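Local coordinates for TPR repeat-containing protein YrrB (Bacillus subtilis, PDB 2Q7F) that probably acts as an interaction mediator in complexes of RNA sulfuration components, RNA processing components and aminoacyl-tRNA synthetases, at residues M174-L179 with A204-R209. Sequence-based numbering, arbitrary orientation.
Sequences MLDEAL and AYKENR
Two bends near the end of Lys206, chi3 65° and chi4 69°, turn its ammonium group toward Asp176, whose CG lies beside the backbone N and whose OD2 reaches across to meet it. The pair joins consecutive tetratricopeptide repeats, TPR 5 and TPR 6, and illustrates how neighbouring helical hairpins of such a superhelical array can be tied together at the surface. Residues 174-179 lead into helix 176-188, within TPR 5, while residues 204-209 leave helix 193-205, within TPR 6, for the turn before helix 211-222, where Glu207 adopts a positive phi. Reaching across this junction, Lys206 meets both kinds of partner: its methylene chain packs obliquely on a branch of Leu179, with CD 3.6 Å from Leu179 CD1, while its NZ goes to the carboxylate. A few residues before Leu179, Leu175 points toward residues 204-209 and brings CD2 to 4.1 Å from Tyr205 CB; the two side chains cross at about a right angle, and the phenol leads away from the contact. Both leucines also rest on Thr202 of helix 193-205. The charged pair remains on the exposed side, where solvent would be expected to temper its strength. Lys206 NZ donates to Asp176 OD2 at 2.7 Å, approaching the syn side of the carboxylate from 31° out of its plane.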
ATOM      1  N   MET A 174     -18.346   5.809   5.916  1.00 63.58           N
ATOM      2  CA  MET A 174     -18.944   5.100   4.793  1.00 63.57           C
ATOM      3  C   MET A 174     -18.902   3.603   5.088  1.00 63.67           C
ATOM      4  O   MET A 174     -18.020   2.891   4.607  1.00 64.04           O
ATOM      5  CB  MET A 174     -18.178   5.425   3.501  1.00 63.45           C
ATOM      6  CG  MET A 174     -18.140   6.912   3.114  1.00 63.37           C
ATOM      7  SD  MET A 174     -16.859   7.362   1.894  1.00 63.89           S
ATOM      8  CE  MET A 174     -17.607   6.832   0.349  1.00 62.99           C
ATOM      9  N   LEU A 175     -19.865   3.136   5.880  1.00 63.65           N
ATOM     10  CA  LEU A 175     -19.832   1.793   6.478  1.00 63.67           C
ATOM     11  C   LEU A 175     -20.399   0.677   5.616  1.00 63.64           C
ATOM     12  O   LEU A 175     -19.985  -0.470   5.742  1.00 63.86           O
ATOM     13  CB  LEU A 175     -20.551   1.787   7.831  1.00 63.59           C
ATOM     14  CG  LEU A 175     -19.910   2.607   8.955  1.00 63.94           C
ATOM     15  CD1 LEU A 175     -20.982   3.102   9.917  1.00 64.00           C
ATOM     16  CD2 LEU A 175     -18.818   1.832   9.691  1.00 63.65           C
ATOM     17  N   ASP A 176     -21.355   1.002   4.758  1.00 63.58           N
ATOM     18  CA  ASP A 176     -22.024  -0.019   3.955  1.00 63.47           C
ATOM     19  C   ASP A 176     -21.175  -0.401   2.757  1.00 63.30           C
ATOM     20  O   ASP A 176     -21.082  -1.575   2.395  1.00 63.18           O
ATOM     21  CB  ASP A 176     -23.412   0.460   3.535  1.00 63.58           C
ATOM     22  CG  ASP A 176     -24.164   1.097   4.686  1.00 63.87           C
ATOM     23  OD1 ASP A 176     -23.851   2.262   5.020  1.00 64.62           O
ATOM     24  OD2 ASP A 176     -25.040   0.431   5.272  1.00 63.61           O
ATOM     25  N   GLU A 177     -20.539   0.602   2.164  1.00 63.27           N
ATOM     26  CA  GLU A 177     -19.562   0.399   1.097  1.00 63.23           C
ATOM     27  C   GLU A 177     -18.306  -0.321   1.609  1.00 62.79           C
ATOM     28  O   GLU A 177     -17.599  -0.978   0.834  1.00 62.99           O
ATOM     29  CB  GLU A 177     -19.205   1.734   0.430  1.00 63.45           C
ATOM     30  CG  GLU A 177     -19.215   2.942   1.371  1.00 64.42           C
ATOM     31  CD  GLU A 177     -20.622   3.456   1.665  1.00 65.98           C
ATOM     32  OE1 GLU A 177     -21.299   3.929   0.729  1.00 66.81           O
ATOM     33  OE2 GLU A 177     -21.054   3.392   2.835  1.00 66.78           O
ATOM     34  N   ALA A 178     -18.040  -0.206   2.911  1.00 62.12           N
ATOM     35  CA  ALA A 178     -16.960  -0.962   3.544  1.00 61.49           C
ATOM     36  C   ALA A 178     -17.290  -2.441   3.485  1.00 61.11           C
ATOM     37  O   ALA A 178     -16.468  -3.251   3.050  1.00 60.93           O
ATOM     38  CB  ALA A 178     -16.751  -0.513   4.983  1.00 61.33           C
ATOM     39  N   LEU A 179     -18.511  -2.774   3.903  1.00 60.85           N
ATOM     40  CA  LEU A 179     -19.028  -4.144   3.855  1.00 60.46           C
ATOM     41  C   LEU A 179     -19.073  -4.681   2.428  1.00 60.10           C
ATOM     42  O   LEU A 179     -18.768  -5.847   2.195  1.00 59.84           O
ATOM     43  CB  LEU A 179     -20.410  -4.215   4.496  1.00 60.55           C
ATOM     44  CG  LEU A 179     -20.452  -3.896   5.989  1.00 60.97           C
ATOM     45  CD1 LEU A 179     -21.855  -3.486   6.371  1.00 61.22           C
ATOM     46  CD2 LEU A 179     -19.961  -5.067   6.855  1.00 60.87           C
ATOM     47  N   ALA A 204     -21.012  -3.548  14.159  1.00 68.22           N
ATOM     48  CA  ALA A 204     -21.136  -2.974  15.503  1.00 68.95           C
ATOM     49  C   ALA A 204     -21.455  -1.470  15.474  1.00 69.58           C
ATOM     50  O   ALA A 204     -22.298  -0.990  16.237  1.00 69.74           O
ATOM     51  CB  ALA A 204     -19.875  -3.242  16.307  1.00 68.85           C
ATOM     52  N   TYR A 205     -20.783  -0.742  14.582  1.00 70.24           N
ATOM     53  CA  TYR A 205     -21.013   0.685  14.385  1.00 70.88           C
ATOM     54  C   TYR A 205     -22.319   0.951  13.635  1.00 71.43           C
ATOM     55  O   TYR A 205     -22.824   2.078  13.632  1.00 71.42           O
ATOM     56  CB  TYR A 205     -19.828   1.311  13.645  1.00 71.07           C
ATOM     57  CG  TYR A 205     -18.638   1.616  14.532  1.00 71.11           C
ATOM     58  CD1 TYR A 205     -17.821   0.593  15.018  1.00 71.41           C
ATOM     59  CD2 TYR A 205     -18.326   2.929  14.883  1.00 71.27           C
ATOM     60  CE1 TYR A 205     -16.727   0.872  15.837  1.00 71.32           C
ATOM     61  CE2 TYR A 205     -17.231   3.219  15.698  1.00 71.16           C
ATOM     62  CZ  TYR A 205     -16.442   2.187  16.170  1.00 71.38           C
ATOM     63  OH  TYR A 205     -15.365   2.466  16.975  1.00 71.89           O
ATOM     64  N   LYS A 206     -22.853  -0.091  12.999  1.00 72.11           N
ATOM     65  CA  LYS A 206     -24.175  -0.042  12.364  1.00 72.76           C
ATOM     66  C   LYS A 206     -25.294  -0.362  13.363  1.00 73.42           C
ATOM     67  O   LYS A 206     -26.484  -0.312  13.017  1.00 73.57           O
ATOM     68  CB  LYS A 206     -24.241  -1.021  11.192  1.00 72.70           C
ATOM     69  CG  LYS A 206     -23.593  -0.527   9.914  1.00 72.44           C
ATOM     70  CD  LYS A 206     -23.685  -1.573   8.805  1.00 72.46           C
ATOM     71  CE  LYS A 206     -25.124  -1.855   8.368  1.00 71.73           C
ATOM     72  NZ  LYS A 206     -25.741  -0.711   7.646  1.00 70.99           N
ATOM     73  N   GLU A 207     -24.894  -0.685  14.598  1.00 73.98           N
ATOM     74  CA  GLU A 207     -25.805  -1.029  15.706  1.00 74.54           C
ATOM     75  C   GLU A 207     -26.607  -2.297  15.426  1.00 74.79           C
ATOM     76  O   GLU A 207     -27.830  -2.258  15.284  1.00 74.88           O
ATOM     77  CB  GLU A 207     -26.723   0.145  16.071  1.00 74.51           C
ATOM     78  CG  GLU A 207     -26.006   1.487  16.123  1.00 75.04           C
ATOM     79  CD  GLU A 207     -26.434   2.341  17.291  1.00 75.96           C
ATOM     80  OE1 GLU A 207     -27.651   2.391  17.598  1.00 76.51           O
ATOM     81  OE2 GLU A 207     -25.541   2.966  17.902  1.00 76.24           O
ATOM     82  N   ASN A 208     -25.897  -3.421  15.359  1.00 75.12           N
ATOM     83  CA  ASN A 208     -26.485  -4.707  15.002  1.00 75.43           C
ATOM     84  C   ASN A 208     -25.687  -5.869  15.601  1.00 75.75           C
ATOM     85  O   ASN A 208     -24.668  -6.280  15.043  1.00 75.77           O
ATOM     86  CB  ASN A 208     -26.577  -4.832  13.470  1.00 75.36           C
ATOM     87  CG  ASN A 208     -27.082  -6.190  13.011  1.00 75.08           C
ATOM     88  OD1 ASN A 208     -26.584  -6.747  12.035  1.00 74.52           O
ATOM     89  ND2 ASN A 208     -28.075  -6.727  13.711  1.00 75.27           N
ATOM     90  N   ARG A 209     -26.149  -6.389  16.738  1.00 76.14           N
ATOM     91  CA  ARG A 209     -25.489  -7.526  17.380  1.00 76.53           C
ATOM     92  C   ARG A 209     -25.927  -8.898  16.880  1.00 76.76           C
ATOM     93  O   ARG A 209     -25.746  -9.901  17.570  1.00 76.94           O
ATOM     94  CB  ARG A 209     -26.213  -7.950  18.667  1.00 76.55           C
ATOM     95  CG  ARG A 209     -25.652  -7.370  19.967  1.00 76.68           C
ATOM     96  CD  ARG A 209     -26.613  -6.372  20.608  1.00 77.58           C
ATOM     97  NE  ARG A 209     -27.799  -7.022  21.179  1.00 78.02           N
ATOM     98  CZ  ARG A 209     -28.903  -6.385  21.574  1.00 78.08           C
ATOM     99  NH1 ARG A 209     -28.995  -5.063  21.469  1.00 77.76           N
ATOM    100  NH2 ARG A 209     -29.923  -7.075  22.078  1.00 77.62           N
TER